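Cytochrome P450 monooxygenase (Rhodococcus sp. ECU0066, PDB 6KBH) probably oxygenates substrates at a heme, using a reductase module with FMN and a [2Fe-2S] cluster carried on the same polypeptide. Local coordinates at residues 173-178 and 437-442; 487-492 and 537-542; 746-751 and 781-786. All blocks are in the same frame, centred on the assembly; numbering follows the deposited sequence.

Interaction 1 of 3, residues 173-178 and 437-442; sequences VDLVDE and DHVWVR
A small antiparallel sheet of the cytochrome P450 module pairs V173 with V441 and runs straight into a helix whose N-cap is D174. The V173-V441 pair is hydrogen-bonded in both directions, V173 N to V441 O at 3.2 Å and V441 N to V173 O at 3.1 Å. Two residues on, at the first residue of the helix, L175 N donates to V439 O. D174 carries the polar part. Its CG lies anti to the backbone N (chi1 172°), beside H438 ND1 and CB; from there OD1 accepts from V439 N at 2.8 Å. OD2 takes the capping bond from D177 N, also 2.8 Å, from above the carboxylate plane, and a weak one from H438 ND1. The H438 ring stands 82° to that carboxylate, and D177 OD2 lies at the same ring's edge. D174 CB sits over the six-membered ring of W440, 3.4 Å from its centroid, a CH-pi contact. On the other face of the sheet V173 CG1 meets V441 CG2 at 3.5 Å; L175, in the first helical turn, extends this apolar patch onto V439 CG1, and L295 and L299 of helix 284-300 lie against it. The buried carboxylate is thus held by two backbone N-H groups and, weakly, by H438 ND1. The helix N-terminus would favour its negative charge, and two nearby aspartates may favour a protonated H438.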
loop_
_atom_site.group_PDB
_atom_site.type_symbol
_atom_site.label_atom_id
_atom_site.label_comp_id
_atom_site.label_asym_id
_atom_site.label_seq_id
_atom_site.Cartn_x
_atom_site.Cartn_y
_atom_site.Cartn_z
ATOM N N VAL A 173 12.174 27.877 -9.669
ATOM C CA VAL A 173 11.640 27.050 -10.746
ATOM C C VAL A 173 10.143 26.911 -10.534
ATOM O O VAL A 173 9.660 26.926 -9.399
ATOM C CB VAL A 173 12.342 25.666 -10.789
ATOM C CG1 VAL A 173 12.268 24.992 -9.441
ATOM C CG2 VAL A 173 11.729 24.764 -11.850
ATOM N N ASP A 174 9.399 26.798 -11.634
ATOM C CA ASP A 174 8.062 26.220 -11.588
ATOM C C ASP A 174 8.221 24.717 -11.719
ATOM O O ASP A 174 8.545 24.212 -12.799
ATOM C CB ASP A 174 7.153 26.747 -12.691
ATOM C CG ASP A 174 5.837 25.992 -12.748
ATOM O OD1 ASP A 174 5.216 25.829 -11.676
ATOM O OD2 ASP A 174 5.429 25.559 -13.846
ATOM N N LEU A 175 7.998 24.004 -10.618
ATOM C CA LEU A 175 8.132 22.555 -10.650
ATOM C C LEU A 175 7.226 21.943 -11.714
ATOM O O LEU A 175 7.655 21.055 -12.461
ATOM C CB LEU A 175 7.829 21.984 -9.264
ATOM C CG LEU A 175 8.742 22.372 -8.097
ATOM C CD1 LEU A 175 8.247 21.781 -6.785
ATOM C CD2 LEU A 175 10.181 21.956 -8.364
ATOM N N VAL A 176 5.997 22.458 -11.844
ATOM C CA VAL A 176 5.006 21.861 -12.744
ATOM C C VAL A 176 5.537 21.806 -14.172
ATOM O O VAL A 176 5.713 20.727 -14.747
ATOM C CB VAL A 176 3.676 22.634 -12.677
ATOM C CG1 VAL A 176 2.695 22.100 -13.717
ATOM C CG2 VAL A 176 3.073 22.551 -11.286
ATOM N N ASP A 177 5.814 22.972 -14.760
ATOM C CA ASP A 177 6.137 23.022 -16.184
ATOM C C ASP A 177 7.482 22.374 -16.480
ATOM O O ASP A 177 7.630 21.673 -17.488
ATOM C CB ASP A 177 6.129 24.466 -16.680
ATOM C CG ASP A 177 4.737 24.962 -17.003
ATOM O OD1 ASP A 177 3.893 24.140 -17.420
ATOM O OD2 ASP A 177 4.493 26.174 -16.843
ATOM N N GLU A 178 8.477 22.600 -15.625
ATOM C CA GLU A 178 9.815 22.110 -15.920
ATOM C C GLU A 178 10.051 20.686 -15.432
ATOM O O GLU A 178 10.891 19.980 -16.004
ATOM C CB GLU A 178 10.869 23.047 -15.319
ATOM C CG GLU A 178 10.688 24.518 -15.692
ATOM C CD GLU A 178 10.676 24.762 -17.197
ATOM O OE1 GLU A 178 11.366 24.027 -17.937
ATOM O OE2 GLU A 178 9.977 25.699 -17.640
ATOM N N ASP A 437 -1.875 24.857 -11.964
ATOM C CA ASP A 437 -1.180 25.255 -13.182
ATOM C C ASP A 437 0.312 25.395 -12.926
ATOM O O ASP A 437 1.134 25.056 -13.785
ATOM C CB ASP A 437 -1.760 26.569 -13.710
ATOM C CG ASP A 437 -3.209 26.438 -14.120
ATOM O OD1 ASP A 437 -3.630 25.313 -14.458
ATOM O OD2 ASP A 437 -3.926 27.460 -14.108
ATOM N N HIS A 438 0.679 25.885 -11.743
ATOM C CA HIS A 438 2.073 26.099 -11.398
ATOM C C HIS A 438 2.254 25.944 -9.898
ATOM O O HIS A 438 1.343 26.222 -9.114
ATOM C CB HIS A 438 2.565 27.491 -11.814
ATOM C CG HIS A 438 2.290 27.827 -13.244
ATOM N ND1 HIS A 438 2.831 27.116 -14.293
ATOM C CD2 HIS A 438 1.524 28.796 -13.799
ATOM C CE1 HIS A 438 2.412 27.633 -15.434
ATOM N NE2 HIS A 438 1.619 28.654 -15.162
ATOM N N VAL A 439 3.443 25.495 -9.511
ATOM C CA VAL A 439 3.923 25.616 -8.143
ATOM C C VAL A 439 5.311 26.247 -8.226
ATOM O O VAL A 439 6.192 25.740 -8.931
ATOM C CB VAL A 439 3.910 24.266 -7.391
ATOM C CG1 VAL A 439 5.154 23.438 -7.615
ATOM C CG2 VAL A 439 3.676 24.480 -5.906
ATOM N N TRP A 440 5.466 27.412 -7.606
ATOM C CA TRP A 440 6.685 28.203 -7.717
ATOM C C TRP A 440 7.477 28.050 -6.428
ATOM O O TRP A 440 6.959 28.324 -5.339
ATOM C CB TRP A 440 6.365 29.672 -7.992
ATOM C CG TRP A 440 5.773 29.918 -9.354
ATOM C CD1 TRP A 440 4.457 30.130 -9.651
ATOM C CD2 TRP A 440 6.479 29.977 -10.603
ATOM N NE1 TRP A 440 4.299 30.315 -11.003
ATOM C CE2 TRP A 440 5.523 30.227 -11.610
ATOM C CE3 TRP A 440 7.823 29.843 -10.966
ATOM C CZ2 TRP A 440 5.871 30.344 -12.956
ATOM C CZ3 TRP A 440 8.165 29.964 -12.304
ATOM C CH2 TRP A 440 7.192 30.209 -13.281
ATOM N N VAL A 441 8.724 27.610 -6.550
ATOM C CA VAL A 441 9.538 27.260 -5.394
ATOM C C VAL A 441 10.882 27.964 -5.487
ATOM O O VAL A 441 11.488 28.048 -6.562
ATOM C CB VAL A 441 9.726 25.733 -5.276
ATOM C CG1 VAL A 441 8.393 25.059 -5.004
ATOM C CG2 VAL A 441 10.346 25.177 -6.535
ATOM N N ARG A 442 11.335 28.485 -4.353
ATOM C CA ARG A 442 12.659 29.062 -4.199
ATOM C C ARG A 442 13.522 28.139 -3.347
ATOM O O ARG A 442 13.017 27.304 -2.592
ATOM C CB ARG A 442 12.580 30.448 -3.549
ATOM C CG ARG A 442 12.259 30.362 -2.072
ATOM C CD ARG A 442 12.540 31.634 -1.290
ATOM N NE ARG A 442 11.973 32.824 -1.908
ATOM C CZ ARG A 442 11.115 33.636 -1.300
ATOM N NH1 ARG A 442 10.716 33.374 -0.061
ATOM N NH2 ARG A 442 10.648 34.702 -1.931
#

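Interaction 2 of 3, residues 487-492 and 537-542; sequences DDILLI and AVLHDR. With FMN (flavin mononucleotide), chain B.
L490 and V538 run alongside each other with their branches heading in one direction, in the densely packed half of this contact. V538 CG1 stands between its backbone N and carbonyl carbon (chi1 59°), which brings it 3.9 Å from L490 CB and near I492 CD1; I551 of helix 547-554 touches both V538 and I492. L490 N donates to V538 O at 2.9 Å. On the other side of the strand, the side chains of I489 and L539 meet at a slant, CG1 of I489 3.8 Å from CB of L539, while L491 CD1 reaches A537 CB. The far end is looser. D488, with a positive phi of 66° in the turn after strand 475-486, accepts from H540 N through its backbone O, a bond with an N-H...O angle of 171°, but its exposed side chain offers H540 only a CB-to-CB contact at 3.7 Å. Their polar ends stay apart, D488 OD1 lying 5.7 Å from H540 ND1. The H540 ring turns to that of H552. The backbone of 537-542 faces the flavin: V538 CA is 3.8 Å from FMN C8M, on the dimethylbenzene end, and D541 OD2 comes within 3.9 Å of FMN O3P without a bond; S544 OG and S548 N hydrogen-bond the cofactor. A loop leaving antiparallel edge strand 533-536 and passing beside the flavin is consistent with the FAD-binding FR-type domain, here holding FMN.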
loop_
_atom_site.group_PDB
_atom_site.type_symbol
_atom_site.label_atom_id
_atom_site.label_comp_id
_atom_site.label_asym_id
_atom_site.label_seq_id
_atom_site.Cartn_x
_atom_site.Cartn_y
_atom_site.Cartn_z
ATOM N N ASP A 487 29.103 -15.754 22.223
ATOM C CA ASP A 487 29.753 -15.874 20.925
ATOM C C ASP A 487 28.700 -15.852 19.825
ATOM O O ASP A 487 27.709 -16.586 19.887
ATOM C CB ASP A 487 30.591 -17.151 20.851
ATOM C CG ASP A 487 31.322 -17.445 22.151
ATOM O OD1 ASP A 487 32.266 -16.698 22.481
ATOM O OD2 ASP A 487 30.959 -18.426 22.836
ATOM N N ASP A 488 28.908 -14.982 18.833
ATOM C CA ASP A 488 28.005 -14.817 17.695
ATOM C C ASP A 488 26.639 -14.269 18.111
ATOM O O ASP A 488 25.641 -14.496 17.426
ATOM C CB ASP A 488 27.839 -16.134 16.922
ATOM C CG ASP A 488 29.149 -16.636 16.344
ATOM O OD1 ASP A 488 29.929 -15.804 15.838
ATOM O OD2 ASP A 488 29.402 -17.858 16.404
ATOM N N ILE A 489 26.573 -13.536 19.221
ATOM C CA ILE A 489 25.323 -12.955 19.701
ATOM C C ILE A 489 25.578 -11.507 20.108
ATOM O O ILE A 489 26.399 -11.248 20.996
ATOM C CB ILE A 489 24.735 -13.750 20.879
ATOM C CG1 ILE A 489 24.141 -15.068 20.382
ATOM C CG2 ILE A 489 23.664 -12.937 21.588
ATOM C CD1 ILE A 489 23.707 -16.001 21.484
ATOM N N LEU A 490 24.875 -10.566 19.464
ATOM C CA LEU A 490 24.878 -9.161 19.864
ATOM C C LEU A 490 23.690 -8.872 20.763
ATOM O O LEU A 490 22.632 -9.486 20.641
ATOM C CB LEU A 490 24.786 -8.178 18.686
ATOM C CG LEU A 490 25.788 -8.029 17.552
ATOM C CD1 LEU A 490 27.197 -7.721 18.051
ATOM C CD2 LEU A 490 25.736 -9.261 16.738
ATOM N N LEU A 491 23.864 -7.899 21.641
ATOM C CA LEU A 491 22.753 -7.256 22.327
ATOM C C LEU A 491 22.638 -5.836 21.785
ATOM O O LEU A 491 23.537 -5.010 21.989
ATOM C CB LEU A 491 22.953 -7.256 23.840
ATOM C CG LEU A 491 21.739 -6.730 24.615
ATOM C CD1 LEU A 491 20.520 -7.619 24.398
ATOM C CD2 LEU A 491 22.042 -6.582 26.097
ATOM N N ILE A 492 21.538 -5.550 21.097
ATOM C CA ILE A 492 21.319 -4.247 20.480
ATOM C C ILE A 492 20.408 -3.423 21.377
ATOM O O ILE A 492 19.367 -3.910 21.839
ATOM C CB ILE A 492 20.718 -4.386 19.072
ATOM C CG1 ILE A 492 21.601 -5.269 18.195
ATOM C CG2 ILE A 492 20.561 -3.024 18.432
ATOM C CD1 ILE A 492 21.018 -5.516 16.829
ATOM N N ALA A 537 18.599 -9.413 21.147
ATOM C CA ALA A 537 19.869 -10.136 21.207
ATOM C C ALA A 537 19.987 -11.053 19.993
ATOM O O ALA A 537 19.651 -12.232 20.075
ATOM C CB ALA A 537 19.987 -10.915 22.513
ATOM N N VAL A 538 20.504 -10.533 18.883
ATOM C CA VAL A 538 20.518 -11.286 17.632
ATOM C C VAL A 538 21.691 -12.259 17.608
ATOM O O VAL A 538 22.808 -11.929 18.023
ATOM C CB VAL A 538 20.564 -10.326 16.431
ATOM C CG1 VAL A 538 21.798 -9.453 16.508
ATOM C CG2 VAL A 538 20.525 -11.102 15.120
ATOM N N LEU A 539 21.434 -13.472 17.121
ATOM C CA LEU A 539 22.460 -14.489 16.929
ATOM C C LEU A 539 22.913 -14.510 15.473
ATOM O O LEU A 539 22.097 -14.382 14.556
ATOM C CB LEU A 539 21.939 -15.873 17.336
ATOM C CG LEU A 539 22.562 -17.118 16.688
ATOM C CD1 LEU A 539 24.013 -17.300 17.111
ATOM C CD2 LEU A 539 21.756 -18.372 16.998
ATOM N N HIS A 540 24.222 -14.663 15.269
ATOM C CA HIS A 540 24.780 -14.882 13.935
ATOM C C HIS A 540 24.444 -16.302 13.524
ATOM O O HIS A 540 25.125 -17.251 13.918
ATOM C CB HIS A 540 26.291 -14.671 13.921
ATOM C CG HIS A 540 26.834 -14.219 12.600
ATOM N ND1 HIS A 540 26.488 -14.815 11.406
ATOM C CD2 HIS A 540 27.722 -13.245 12.289
ATOM C CE1 HIS A 540 27.129 -14.217 10.416
ATOM N NE2 HIS A 540 27.882 -13.260 10.925
ATOM N N ASP A 541 23.383 -16.460 12.747
ATOM C CA ASP A 541 23.084 -17.770 12.197
ATOM C C ASP A 541 24.230 -18.198 11.291
ATOM O O ASP A 541 24.570 -17.493 10.332
ATOM C CB ASP A 541 21.764 -17.730 11.430
ATOM C CG ASP A 541 21.123 -19.097 11.302
ATOM O OD1 ASP A 541 21.733 -20.086 11.766
ATOM O OD2 ASP A 541 20.012 -19.182 10.738
ATOM N N ARG A 542 24.853 -19.337 11.625
ATOM C CA ARG A 542 25.974 -19.817 10.822
ATOM C C ARG A 542 25.556 -20.024 9.372
ATOM O O ARG A 542 26.343 -19.781 8.450
ATOM C CB ARG A 542 26.540 -21.118 11.402
ATOM C CG ARG A 542 26.554 -21.214 12.915
ATOM C CD ARG A 542 26.212 -22.628 13.327
ATOM N NE ARG A 542 25.060 -23.098 12.567
ATOM C CZ ARG A 542 24.542 -24.316 12.662
ATOM N NH1 ARG A 542 25.074 -25.199 13.494
ATOM N NH2 ARG A 542 23.495 -24.646 11.920
HETATM N N1 FMN B . 11.715 -15.346 14.431
HETATM C C2 FMN B . 10.384 -15.244 14.559
HETATM O O2 FMN B . 9.642 -15.630 13.599
HETATM N N3 FMN B . 9.806 -14.749 15.661
HETATM C C4 FMN B . 10.587 -14.339 16.681
HETATM O O4 FMN B . 10.028 -13.835 17.808
HETATM C C4A FMN B . 11.974 -14.436 16.576
HETATM N N5 FMN B . 12.740 -14.023 17.599
HETATM C C5A FMN B . 14.069 -14.117 17.484
HETATM C C6 FMN B . 14.831 -13.685 18.555
HETATM C C7 FMN B . 16.202 -13.760 18.492
HETATM C C7M FMN B . 16.928 -13.237 19.756
HETATM C C8 FMN B . 16.841 -14.275 17.357
HETATM C C8M FMN B . 18.349 -14.371 17.241
HETATM C C9 FMN B . 16.073 -14.722 16.288
HETATM C C9A FMN B . 14.678 -14.635 16.336
HETATM N N10 FMN B . 13.904 -15.055 15.311
HETATM C C10 FMN B . 12.550 -14.954 15.421
HETATM C "C1'" FMN B . 14.491 -15.589 14.042
HETATM C "C2'" FMN B . 14.833 -14.493 13.065
HETATM O "O2'" FMN B . 13.742 -13.848 12.550
HETATM C "C3'" FMN B . 15.659 -15.024 11.921
HETATM O "O3'" FMN B . 15.056 -16.088 11.232
HETATM C "C4'" FMN B . 17.071 -15.427 12.397
HETATM O "O4'" FMN B . 17.773 -14.584 13.230
HETATM C "C5'" FMN B . 18.053 -15.582 11.197
HETATM O "O5'" FMN B . 17.976 -14.592 10.141
HETATM P P FMN B . 18.658 -14.916 8.764
HETATM O O1P FMN B . 18.013 -14.106 7.669
HETATM O O2P FMN B . 20.114 -14.574 8.793
HETATM O O3P FMN B . 18.489 -16.381 8.510
#

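Interaction 3 of 3, residues 746-751 and 781-786; sequences PVLDGE and KLTLQL
L784 CG lies anti to its carbonyl carbon (chi1 -64°), and V747 CG2 is likewise anti to its own; the rotation about CB-CG of L784 then sets its CD2 3.5 Å from V747 CG2. The two side chains cross obliquely on the face of the sheet that M770 of strand 769-771 also touches. Across the strand pair, L748 CD1 comes against Q785 CB, the side chains crossing at about a right angle, while D749 CB packs 3.8 Å from T783 OG1. Between V747 and D749 the register slips by one residue, a classic beta bulge. T783 O faces both bulged residues, accepting from L748 N at 2.8 Å and weakly from D749 N at 3.4 Å. T783 N returns a nearly straight bond to D749 O at 2.8 Å, with an N-H...O angle of 173°. Nearer the chain end, Q785 N donates to P746 O from above the carbonyl plane, at 3.1 Å. At G750 the backbone (phi 99°) is one that suits glycine, and the absence of a side chain lets L782 CG lie 4.1 Å from G750 CA. Through the bulge the chain turns a corner from strand 744-747 to strand 749-753. All four hydrogen bonds across the pair are backbone bonds, two of them at T783 O. D749 OD2 and K781 NZ, 4.8 Å apart, add at most a diffuse attraction on the solvent-exposed side.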
loop_
_atom_site.group_PDB
_atom_site.type_symbol
_atom_site.label_atom_id
_atom_site.label_comp_id
_atom_site.label_asym_id
_atom_site.label_seq_id
_atom_site.Cartn_x
_atom_site.Cartn_y
_atom_site.Cartn_z
ATOM N N PRO A 746 -9.143 -10.696 7.289
ATOM C CA PRO A 746 -10.356 -11.260 7.902
ATOM C C PRO A 746 -11.173 -12.136 6.960
ATOM O O PRO A 746 -11.298 -11.858 5.766
ATOM C CB PRO A 746 -11.154 -10.015 8.320
ATOM C CG PRO A 746 -10.153 -8.932 8.435
ATOM C CD PRO A 746 -9.136 -9.224 7.368
ATOM N N VAL A 747 -11.769 -13.183 7.535
ATOM C CA VAL A 747 -12.604 -14.150 6.825
ATOM C C VAL A 747 -14.048 -13.955 7.265
ATOM O O VAL A 747 -14.365 -14.101 8.453
ATOM C CB VAL A 747 -12.157 -15.594 7.095
ATOM C CG1 VAL A 747 -13.003 -16.575 6.283
ATOM C CG2 VAL A 747 -10.688 -15.763 6.792
ATOM N N LEU A 748 -14.927 -13.642 6.309
ATOM C CA LEU A 748 -16.346 -13.466 6.607
ATOM C C LEU A 748 -17.127 -14.754 6.469
ATOM O O LEU A 748 -18.125 -14.947 7.171
ATOM C CB LEU A 748 -16.992 -12.419 5.689
ATOM C CG LEU A 748 -16.709 -10.940 5.937
ATOM C CD1 LEU A 748 -15.241 -10.735 5.956
ATOM C CD2 LEU A 748 -17.349 -10.049 4.884
ATOM N N ASP A 749 -16.696 -15.631 5.570
ATOM C CA ASP A 749 -17.425 -16.854 5.293
ATOM C C ASP A 749 -16.461 -17.879 4.714
ATOM O O ASP A 749 -15.495 -17.529 4.029
ATOM C CB ASP A 749 -18.588 -16.597 4.334
ATOM C CG ASP A 749 -19.353 -17.854 4.007
ATOM O OD1 ASP A 749 -20.018 -18.394 4.916
ATOM O OD2 ASP A 749 -19.283 -18.304 2.844
ATOM N N GLY A 750 -16.739 -19.139 4.998
ATOM C CA GLY A 750 -15.902 -20.241 4.578
ATOM C C GLY A 750 -14.979 -20.702 5.691
ATOM O O GLY A 750 -14.590 -19.931 6.576
ATOM N N GLU A 751 -14.631 -21.982 5.658
ATOM C CA GLU A 751 -13.662 -22.537 6.591
ATOM C C GLU A 751 -12.319 -22.677 5.890
ATOM O O GLU A 751 -12.256 -22.992 4.698
ATOM C CB GLU A 751 -14.123 -23.885 7.151
ATOM C CG GLU A 751 -13.085 -24.603 8.027
ATOM C CD GLU A 751 -12.515 -23.742 9.153
ATOM O OE1 GLU A 751 -11.626 -22.905 8.881
ATOM O OE2 GLU A 751 -12.940 -23.921 10.316
ATOM N N LYS A 781 -14.993 -22.196 -1.788
ATOM C CA LYS A 781 -14.900 -20.742 -1.791
ATOM C C LYS A 781 -14.781 -20.211 -0.370
ATOM O O LYS A 781 -15.190 -20.860 0.596
ATOM C CB LYS A 781 -16.101 -20.090 -2.486
ATOM C CG LYS A 781 -17.450 -20.541 -1.959
ATOM C CD LYS A 781 -18.577 -19.675 -2.506
ATOM C CE LYS A 781 -18.943 -18.560 -1.535
ATOM N NZ LYS A 781 -20.247 -17.927 -1.878
ATOM N N LEU A 782 -14.201 -19.015 -0.266
ATOM C CA LEU A 782 -14.157 -18.245 0.967
ATOM C C LEU A 782 -14.452 -16.788 0.655
ATOM O O LEU A 782 -14.163 -16.301 -0.441
ATOM C CB LEU A 782 -12.799 -18.317 1.673
ATOM C CG LEU A 782 -12.478 -19.572 2.464
ATOM C CD1 LEU A 782 -12.117 -20.613 1.500
ATOM C CD2 LEU A 782 -11.319 -19.317 3.368
ATOM N N THR A 783 -15.011 -16.094 1.636
ATOM C CA THR A 783 -15.277 -14.668 1.537
ATOM C C THR A 783 -14.362 -13.925 2.503
ATOM O O THR A 783 -14.259 -14.295 3.679
ATOM C CB THR A 783 -16.747 -14.361 1.838
ATOM O OG1 THR A 783 -17.586 -15.145 0.979
ATOM C CG2 THR A 783 -17.042 -12.891 1.609
ATOM N N LEU A 784 -13.700 -12.884 1.999
ATOM C CA LEU A 784 -12.736 -12.103 2.759
ATOM C C LEU A 784 -13.146 -10.638 2.783
ATOM O O LEU A 784 -13.665 -10.112 1.789
ATOM C CB LEU A 784 -11.329 -12.252 2.161
ATOM C CG LEU A 784 -10.770 -13.670 2.240
ATOM C CD1 LEU A 784 -9.397 -13.767 1.598
ATOM C CD2 LEU A 784 -10.713 -14.071 3.683
ATOM N N GLN A 785 -12.921 -9.983 3.927
ATOM C CA GLN A 785 -13.224 -8.550 4.061
ATOM C C GLN A 785 -12.120 -7.776 3.358
ATOM O O GLN A 785 -11.154 -7.299 3.964
ATOM C CB GLN A 785 -13.349 -8.137 5.528
ATOM C CG GLN A 785 -13.906 -6.738 5.688
ATOM C CD GLN A 785 -14.570 -6.511 7.034
ATOM O OE1 GLN A 785 -15.585 -5.815 7.124
ATOM N NE2 GLN A 785 -14.009 -7.103 8.085
ATOM N N LEU A 786 -12.290 -7.636 2.055
ATOM C CA LEU A 786 -11.225 -7.102 1.228
ATOM C C LEU A 786 -11.805 -6.542 -0.057
ATOM O O LEU A 786 -12.868 -7.002 -0.487
ATOM C CB LEU A 786 -10.204 -8.197 0.942
ATOM C CG LEU A 786 -8.741 -7.808 0.816
ATOM C CD1 LEU A 786 -8.306 -6.991 2.018
ATOM C CD2 LEU A 786 -7.876 -9.055 0.692
ATOM O OXT LEU A 786 -11.257 -5.633 -0.685
#

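The three contacts belong to separate modules along the chain and do not touch: the nearest atoms of interactions 1 and 3 are about 33 Å apart, those of interactions 2 and 3 about 31 Å. Interaction 1 is the most buried and lies away from the cofactors; its character comes from a buried aspartate that joins sheet to helix. Interaction 2 is partly buried and apolar on its inner side, and it alone of the three touches a cofactor, the FMN. Interaction 3, largely at the surface of the iron-sulfur module, relies on backbone bonds round a bulge. All three bring strand or strand-like segments together, but only in interaction 1 does a charged side chain, that of D174, accept hydrogen bonds across the pair.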